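Local coordinates for protein CurD (Moorea producens 3L, PDB 5KP7) that probably acts as a hydroxymethylglutaryl-CoA synthase of the thiolase-like superfamily and binds 4'-phosphopantetheine, at residues S243-Y255 / F348-S360. The protein carries 3 engineered substitutions. Residues are numbered along the deposited sequence; the frame is centred on the assembly and turned at random.
With SO4 (sulfate ion), chain D.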
ATOM      1  N   SER A 243      10.325  10.657  -4.113  1.00 22.52           N
ATOM      2  CA  SER A 243      10.815   9.474  -4.781  1.00 22.26           C
ATOM      3  C   SER A 243       9.663   8.675  -5.453  1.00 22.08           C
ATOM      4  O   SER A 243       9.778   8.233  -6.594  1.00 22.11           O
ATOM      5  CB  SER A 243      11.571   8.596  -3.772  1.00 22.32           C
ATOM      6  OG  SER A 243      12.111   7.454  -4.403  1.00 22.23           O
ATOM      7  N   TYR A 244       8.549   8.538  -4.744  1.00 21.50           N
ATOM      8  CA  TYR A 244       7.327   7.940  -5.303  1.00 21.52           C
ATOM      9  C   TYR A 244       6.914   8.657  -6.599  1.00 21.98           C
ATOM     10  O   TYR A 244       6.605   8.028  -7.611  1.00 22.04           O
ATOM     11  CB  TYR A 244       6.218   8.015  -4.278  1.00 21.23           C
ATOM     12  CG  TYR A 244       4.873   7.384  -4.652  1.00 21.44           C
ATOM     13  CD1 TYR A 244       4.029   7.971  -5.572  1.00 21.85           C
ATOM     14  CD2 TYR A 244       4.427   6.234  -4.025  1.00 21.22           C
ATOM     15  CE1 TYR A 244       2.799   7.421  -5.870  1.00 22.06           C
ATOM     16  CE2 TYR A 244       3.186   5.665  -4.332  1.00 21.45           C
ATOM     17  CZ  TYR A 244       2.377   6.279  -5.256  1.00 21.77           C
ATOM     18  OH  TYR A 244       1.142   5.762  -5.569  1.00 22.85           O
ATOM     19  N   LEU A 245       6.902   9.986  -6.560  1.00 22.83           N
ATOM     20  CA  LEU A 245       6.527  10.775  -7.731  1.00 23.31           C
ATOM     21  C   LEU A 245       7.495  10.593  -8.899  1.00 23.82           C
ATOM     22  O   LEU A 245       7.060  10.426 -10.036  1.00 24.25           O
ATOM     23  CB  LEU A 245       6.424  12.257  -7.347  1.00 24.30           C
ATOM     24  CG  LEU A 245       5.240  12.594  -6.439  1.00 24.58           C
ATOM     25  CD1 LEU A 245       5.424  13.941  -5.750  1.00 25.39           C
ATOM     26  CD2 LEU A 245       3.959  12.583  -7.227  1.00 25.31           C
ATOM     27  N   ASP A 246       8.794  10.593  -8.615  1.00 23.80           N
ATOM     28  CA  ASP A 246       9.811  10.295  -9.627  1.00 24.54           C
ATOM     29  C   ASP A 246       9.581   8.907 -10.255  1.00 24.12           C
ATOM     30  O   ASP A 246       9.651   8.757 -11.453  1.00 24.70           O
ATOM     31  CB  ASP A 246      11.229  10.372  -9.082  1.00 24.88           C
ATOM     32  CG  ASP A 246      11.743  11.787  -8.863  1.00 26.05           C
ATOM     33  OD1 ASP A 246      11.196  12.759  -9.461  1.00 27.17           O
ATOM     34  OD2 ASP A 246      12.762  11.919  -8.128  1.00 26.27           O
ATOM     35  N   CYS A 247       9.313   7.906  -9.438  1.00 23.66           N
ATOM     36  CA  CYS A 247       9.121   6.550  -9.929  1.00 23.79           C
ATOM     37  C   CYS A 247       7.814   6.400 -10.705  1.00 24.11           C
ATOM     38  O   CYS A 247       7.745   5.671 -11.690  1.00 24.45           O
ATOM     39  CB  CYS A 247       9.175   5.558  -8.783  1.00 22.97           C
ATOM     40  SG  CYS A 247      10.863   5.274  -8.168  1.00 23.84           S
ATOM     41  N   CYS A 248       6.781   7.096 -10.261  1.00 24.53           N
ATOM     42  CA  CYS A 248       5.494   7.048 -10.940  1.00 26.20           C
ATOM     43  C   CYS A 248       5.685   7.517 -12.389  1.00 26.51           C
ATOM     44  O   CYS A 248       5.232   6.835 -13.330  1.00 26.59           O
ATOM     45  CB  CYS A 248       4.468   7.874 -10.169  1.00 27.18           C
ATOM     46  SG  CYS A 248       2.756   7.658 -10.714  1.00 30.21           S
ATOM     47  N   GLU A 249       6.420   8.624 -12.571  1.00 26.65           N
ATOM     48  CA  GLU A 249       6.752   9.135 -13.911  1.00 27.91           C
ATOM     49  C   GLU A 249       7.606   8.161 -14.727  1.00 27.66           C
ATOM     50  O   GLU A 249       7.294   7.880 -15.896  1.00 28.21           O
ATOM     51  CB  GLU A 249       7.469  10.489 -13.787  1.00 29.68           C
ATOM     52  CG  GLU A 249       8.133  10.972 -15.071  1.00 32.53           C
ATOM     53  CD  GLU A 249       8.672  12.399 -15.022  1.00 35.16           C
ATOM     54  OE1 GLU A 249       8.603  13.090 -13.980  1.00 36.42           O
ATOM     55  OE2 GLU A 249       9.176  12.852 -16.093  1.00 39.83           O
ATOM     56  N   ASN A 250       8.701   7.691 -14.125  1.00 26.46           N
ATOM     57  CA  ASN A 250       9.705   6.927 -14.884  1.00 27.04           C
ATOM     58  C   ASN A 250       9.285   5.484 -15.153  1.00 25.68           C
ATOM     59  O   ASN A 250       9.561   4.967 -16.224  1.00 25.93           O
ATOM     60  CB  ASN A 250      11.093   6.987 -14.222  1.00 27.97           C
ATOM     61  CG  ASN A 250      11.798   8.301 -14.450  1.00 30.71           C
ATOM     62  OD1 ASN A 250      12.249   8.579 -15.551  1.00 34.58           O
ATOM     63  ND2 ASN A 250      11.916   9.111 -13.422  1.00 31.91           N
ATOM     64  N   ALA A 251       8.610   4.837 -14.214  1.00 24.45           N
ATOM     65  CA  ALA A 251       8.068   3.502 -14.497  1.00 24.20           C
ATOM     66  C   ALA A 251       7.021   3.522 -15.623  1.00 24.48           C
ATOM     67  O   ALA A 251       7.007   2.661 -16.512  1.00 24.53           O
ATOM     68  CB  ALA A 251       7.511   2.874 -13.231  1.00 23.47           C
ATOM     69  N   TYR A 252       6.144   4.508 -15.575  1.00 24.72           N
ATOM     70  CA  TYR A 252       5.152   4.669 -16.633  1.00 25.54           C
ATOM     71  C   TYR A 252       5.826   4.970 -17.981  1.00 26.76           C
ATOM     72  O   TYR A 252       5.411   4.422 -18.998  1.00 27.19           O
ATOM     73  CB  TYR A 252       4.089   5.724 -16.300  1.00 25.69           C
ATOM     74  CG  TYR A 252       3.059   5.824 -17.410  1.00 26.14           C
ATOM     75  CD1 TYR A 252       2.109   4.815 -17.585  1.00 26.09           C
ATOM     76  CD2 TYR A 252       3.071   6.883 -18.324  1.00 27.19           C
ATOM     77  CE1 TYR A 252       1.211   4.844 -18.630  1.00 27.03           C
ATOM     78  CE2 TYR A 252       2.166   6.916 -19.361  1.00 27.47           C
ATOM     79  CZ  TYR A 252       1.242   5.899 -19.504  1.00 27.59           C
ATOM     80  OH  TYR A 252       0.326   5.975 -20.544  1.00 29.29           O
ATOM     81  N   ARG A 253       6.871   5.797 -17.987  1.00 27.57           N
ATOM     82  CA  ARG A 253       7.591   6.094 -19.242  1.00 29.32           C
ATOM     83  C   ARG A 253       8.138   4.812 -19.849  1.00 28.58           C
ATOM     84  O   ARG A 253       8.064   4.618 -21.053  1.00 29.09           O
ATOM     85  CB  ARG A 253       8.725   7.095 -19.031  1.00 31.43           C
ATOM     86  CG  ARG A 253       9.516   7.346 -20.323  1.00 35.02           C
ATOM     87  CD  ARG A 253      10.453   8.544 -20.288  1.00 37.90           C
ATOM     88  NE  ARG A 253       9.736   9.773 -19.935  1.00 40.36           N
ATOM     89  CZ  ARG A 253       9.891  10.469 -18.800  1.00 40.74           C
ATOM     90  NH1 ARG A 253      10.761  10.109 -17.864  1.00 40.87           N
ATOM     91  NH2 ARG A 253       9.169  11.568 -18.614  1.00 41.91           N
ATOM     92  N   HIS A 254       8.686   3.933 -19.006  1.00 26.76           N
ATOM     93  CA  HIS A 254       9.231   2.656 -19.469  1.00 26.61           C
ATOM     94  C   HIS A 254       8.123   1.791 -20.089  1.00 26.74           C
ATOM     95  O   HIS A 254       8.297   1.200 -21.167  1.00 27.05           O
ATOM     96  CB  HIS A 254       9.948   1.952 -18.306  1.00 25.63           C
ATOM     97  CG  HIS A 254      10.777   0.778 -18.709  1.00 25.65           C
ATOM     98  ND1 HIS A 254      10.938  -0.330 -17.908  1.00 25.00           N
ATOM     99  CD2 HIS A 254      11.486   0.530 -19.832  1.00 26.59           C
ATOM    100  CE1 HIS A 254      11.730  -1.197 -18.499  1.00 25.49           C
ATOM    101  NE2 HIS A 254      12.076  -0.700 -19.679  1.00 26.33           N
ATOM    102  N   TYR A 255       6.960   1.766 -19.442  1.00 26.04           N
ATOM    103  CA  TYR A 255       5.810   1.051 -19.991  1.00 26.66           C
ATOM    104  C   TYR A 255       5.400   1.661 -21.354  1.00 28.39           C
ATOM    105  O   TYR A 255       5.172   0.931 -22.328  1.00 28.90           O
ATOM    106  CB  TYR A 255       4.678   1.096 -18.977  1.00 26.01           C
ATOM    107  CG  TYR A 255       3.358   0.492 -19.383  1.00 26.03           C
ATOM    108  CD1 TYR A 255       2.505   1.170 -20.247  1.00 26.85           C
ATOM    109  CD2 TYR A 255       2.912  -0.719 -18.826  1.00 25.49           C
ATOM    110  CE1 TYR A 255       1.267   0.646 -20.596  1.00 26.97           C
ATOM    111  CE2 TYR A 255       1.676  -1.245 -19.155  1.00 25.89           C
ATOM    112  CZ  TYR A 255       0.848  -0.557 -20.040  1.00 26.58           C
ATOM    113  OH  TYR A 255      -0.394  -1.064 -20.383  1.00 26.93           O
ATOM    114  N   PHE A 348       0.126   0.844 -10.479  1.00 21.89           N
ATOM    115  CA  PHE A 348       1.433   1.418 -10.095  1.00 21.42           C
ATOM    116  C   PHE A 348       1.850   0.952  -8.720  1.00 20.96           C
ATOM    117  O   PHE A 348       1.166   1.230  -7.728  1.00 20.62           O
ATOM    118  CB  PHE A 348       1.459   2.946 -10.110  1.00 21.81           C
ATOM    119  CG  PHE A 348       2.784   3.498  -9.650  1.00 21.56           C
ATOM    120  CD1 PHE A 348       3.934   3.201 -10.370  1.00 21.85           C
ATOM    121  CD2 PHE A 348       2.901   4.197  -8.479  1.00 21.53           C
ATOM    122  CE1 PHE A 348       5.182   3.627  -9.949  1.00 21.49           C
ATOM    123  CE2 PHE A 348       4.166   4.642  -8.045  1.00 21.68           C
ATOM    124  CZ  PHE A 348       5.300   4.333  -8.785  1.00 21.50           C
ATOM    125  N   SER A 349       2.972   0.236  -8.681  1.00 20.79           N
ATOM    126  CA  SER A 349       3.575  -0.248  -7.450  1.00 20.52           C
ATOM    127  C   SER A 349       4.827   0.522  -7.112  1.00 20.28           C
ATOM    128  O   SER A 349       5.645   0.790  -7.992  1.00 20.36           O
ATOM    129  CB  SER A 349       3.951  -1.733  -7.645  1.00 20.93           C
ATOM    130  OG  SER A 349       4.494  -2.246  -6.464  1.00 21.54           O
ATOM    131  N   TYR A 350       5.005   0.862  -5.843  1.00 20.22           N
ATOM    132  CA  TYR A 350       6.236   1.516  -5.330  1.00 20.29           C
ATOM    133  C   TYR A 350       6.637   0.832  -4.046  1.00 20.13           C
ATOM    134  O   TYR A 350       5.772   0.498  -3.238  1.00 20.53           O
ATOM    135  CB  TYR A 350       6.009   2.995  -5.003  1.00 20.52           C
ATOM    136  CG  TYR A 350       7.235   3.701  -4.461  1.00 20.62           C
ATOM    137  CD1 TYR A 350       8.273   4.069  -5.304  1.00 20.96           C
ATOM    138  CD2 TYR A 350       7.389   3.954  -3.101  1.00 20.70           C
ATOM    139  CE1 TYR A 350       9.423   4.679  -4.836  1.00 21.09           C
ATOM    140  CE2 TYR A 350       8.530   4.585  -2.626  1.00 20.88           C
ATOM    141  CZ  TYR A 350       9.544   4.940  -3.495  1.00 21.02           C
ATOM    142  OH  TYR A 350      10.681   5.540  -3.024  1.00 21.37           O
ATOM    143  N   GLY A 351       7.939   0.632  -3.838  1.00 19.89           N
ATOM    144  CA  GLY A 351       8.428   0.243  -2.542  1.00 19.97           C
ATOM    145  C   GLY A 351       9.622   1.112  -2.208  1.00 20.14           C
ATOM    146  O   GLY A 351      10.512   1.288  -3.059  1.00 20.37           O
ATOM    147  N   SER A 352       9.658   1.655  -0.994  1.00 20.07           N
ATOM    148  CA  SER A 352      10.821   2.444  -0.536  1.00 20.87           C
ATOM    149  C   SER A 352      12.130   1.678  -0.692  1.00 20.54           C
ATOM    150  O   SER A 352      12.152   0.424  -0.616  1.00 20.35           O
ATOM    151  CB  SER A 352      10.661   2.791   0.936  1.00 22.41           C
ATOM    152  OG  SER A 352       9.570   3.656   1.078  1.00 25.15           O
ATOM    153  N   GLY A 353      13.204   2.405  -0.950  1.00 20.24           N
ATOM    154  CA  GLY A 353      14.530   1.810  -0.961  1.00 20.21           C
ATOM    155  C   GLY A 353      15.380   1.828  -2.215  1.00 20.03           C
ATOM    156  O   GLY A 353      16.605   1.774  -2.048  1.00 20.02           O
ATOM    157  N   CYS A 354      14.861   1.825  -3.442  1.00 20.03           N
ATOM    158  CA  CYS A 354      13.458   1.738  -3.849  1.00 20.01           C
ATOM    159  C   CYS A 354      13.350   0.910  -5.149  1.00 20.21           C
ATOM    160  O   CYS A 354      14.355   0.712  -5.853  1.00 20.49           O
ATOM    161  CB  CYS A 354      12.840   3.137  -4.112  1.00 20.44           C
ATOM    162  SG  CYS A 354      13.314   3.960  -5.675  1.00 21.54           S
ATOM    163  N   CYS A 355      12.135   0.461  -5.471  1.00 19.87           N
ATOM    164  CA  CYS A 355      11.836  -0.139  -6.779  1.00 20.20           C
ATOM    165  C   CYS A 355      10.354   0.122  -7.080  1.00 20.10           C
ATOM    166  O   CYS A 355       9.558   0.352  -6.168  1.00 20.03           O
ATOM    167  CB  CYS A 355      12.181  -1.633  -6.824  1.00 20.45           C
ATOM    168  SG  CYS A 355      12.327  -2.280  -8.509  1.00 21.76           S
ATOM    169  N   SER A 356       9.992   0.120  -8.348  1.00 20.07           N
ATOM    170  CA  SER A 356       8.646   0.422  -8.776  1.00 20.21           C
ATOM    171  C   SER A 356       8.328  -0.249 -10.100  1.00 20.55           C
ATOM    172  O   SER A 356       9.227  -0.603 -10.853  1.00 20.43           O
ATOM    173  CB  SER A 356       8.452   1.937  -8.897  1.00 20.51           C
ATOM    174  OG  SER A 356       9.161   2.476 -10.018  1.00 21.07           O
ATOM    175  N   GLU A 357       7.034  -0.385 -10.376  1.00 20.53           N
ATOM    176  CA  GLU A 357       6.576  -1.006 -11.598  1.00 21.23           C
ATOM    177  C   GLU A 357       5.200  -0.523 -11.970  1.00 21.38           C
ATOM    178  O   GLU A 357       4.342  -0.362 -11.104  1.00 21.24           O
ATOM    179  CB  GLU A 357       6.585  -2.536 -11.464  1.00 21.41           C
ATOM    180  CG  GLU A 357       6.256  -3.301 -12.725  1.00 22.39           C
ATOM    181  CD  GLU A 357       6.749  -4.740 -12.755  1.00 22.74           C
ATOM    182  OE1 GLU A 357       6.296  -5.468 -13.660  1.00 23.67           O
ATOM    183  OE2 GLU A 357       7.633  -5.138 -11.949  1.00 22.90           O
ATOM    184  N   PHE A 358       5.003  -0.286 -13.265  1.00 21.59           N
ATOM    185  CA  PHE A 358       3.686   0.007 -13.833  1.00 22.13           C
ATOM    186  C   PHE A 358       3.303  -1.132 -14.763  1.00 22.48           C
ATOM    187  O   PHE A 358       4.115  -1.580 -15.591  1.00 22.49           O
ATOM    188  CB  PHE A 358       3.694   1.337 -14.590  1.00 22.73           C
ATOM    189  CG  PHE A 358       2.322   1.774 -15.063  1.00 23.29           C
ATOM    190  CD1 PHE A 358       1.757   1.270 -16.241  1.00 23.97           C
ATOM    191  CD2 PHE A 358       1.571   2.657 -14.304  1.00 23.67           C
ATOM    192  CE1 PHE A 358       0.476   1.651 -16.653  1.00 24.43           C
ATOM    193  CE2 PHE A 358       0.289   3.025 -14.695  1.00 24.01           C
ATOM    194  CZ  PHE A 358      -0.243   2.543 -15.876  1.00 24.24           C
ATOM    195  N   TYR A 359       2.075  -1.638 -14.603  1.00 22.49           N
ATOM    196  CA  TYR A 359       1.614  -2.782 -15.379  1.00 22.88           C
ATOM    197  C   TYR A 359       0.106  -2.719 -15.523  1.00 23.02           C
ATOM    198  O   TYR A 359      -0.485  -1.782 -15.027  1.00 22.76           O
ATOM    199  CB  TYR A 359       2.072  -4.087 -14.744  1.00 22.98           C
ATOM    200  CG  TYR A 359       1.683  -4.358 -13.300  1.00 22.71           C
ATOM    201  CD1 TYR A 359       2.292  -3.700 -12.245  1.00 22.78           C
ATOM    202  CD2 TYR A 359       0.806  -5.378 -12.991  1.00 23.22           C
ATOM    203  CE1 TYR A 359       1.986  -4.002 -10.912  1.00 22.24           C
ATOM    204  CE2 TYR A 359       0.506  -5.704 -11.653  1.00 23.09           C
ATOM    205  CZ  TYR A 359       1.125  -5.030 -10.627  1.00 22.69           C
ATOM    206  OH  TYR A 359       0.846  -5.391  -9.308  1.00 23.05           O
ATOM    207  N   SER A 360      -0.506  -3.672 -16.231  1.00 23.20           N
ATOM    208  CA  SER A 360      -1.955  -3.513 -16.526  1.00 23.67           C
ATOM    209  C   SER A 360      -2.648  -4.822 -16.805  1.00 23.97           C
ATOM    210  O   SER A 360      -1.998  -5.835 -17.070  1.00 24.13           O
ATOM    211  CB  SER A 360      -2.150  -2.539 -17.701  1.00 24.36           C
ATOM    212  OG  SER A 360      -1.558  -3.029 -18.905  1.00 25.08           O
TER
HETATM  213  S   SO4 D 502      -2.953  -1.469 -23.838  1.00 96.40           S
HETATM  214  O1  SO4 D 502      -2.267  -0.886 -22.663  1.00 89.09           O
HETATM  215  O2  SO4 D 502      -2.908  -2.952 -23.766  1.00 91.08           O
HETATM  216  O3  SO4 D 502      -2.286  -1.021 -25.080  1.00 96.42           O
HETATM  217  O4  SO4 D 502      -4.357  -1.001 -23.856  1.00 93.91           O
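Phe358 is gripped by two tyrosines of helix 243-255. The edge of Tyr252 stands over the centre of the Phe358 face, and Tyr252 CD1 lies 3.7 Å from Phe358 CE1. The edge of Phe358 in turn meets a face of Tyr255, with Phe358 CD1 3.5 Å from Tyr255 CD2. Both pairs are T-shaped. Toward the start of the helix segment, Phe348 turns its edge to the face of Tyr244, planes at 82°, and carries Cys248 SG over its own face, 4.2 Å from the ring centroid. Tyr244 CA sits over a face of the Tyr350 ring, 4.0 Å from its centroid, a CH-pi contact, with Cys247 SG at the ring edge. The helix comes close at Ala251, whose CB lies 3.6 Å from Ser356 OG and also packs against Phe358 CB. Phe348, Tyr350 and Phe358 all hold CG anti to the backbone N (chi1 -173° for Phe358), extending their rings from the hairpin of strands 343-351 and 355-363 toward the helix. Ser243 OG and Tyr350 OH share a 2.8 Å hydrogen bond, and bond in turn to Tyr220 OH and Asp224 OD2. Tyr244 OH bonds to His274 O, and Ser356 OG to Tyr218 O. Tyr255 OH lies 2.7 Å from Ser360 OG and donates to a sulfate, probably from the crystallisation liquor. Aromatic and sulfur contacts thus seat the helix on the sheet, these buried hydroxyls have partners, and Tyr244 joins the layer to the phosphopantetheine pocket.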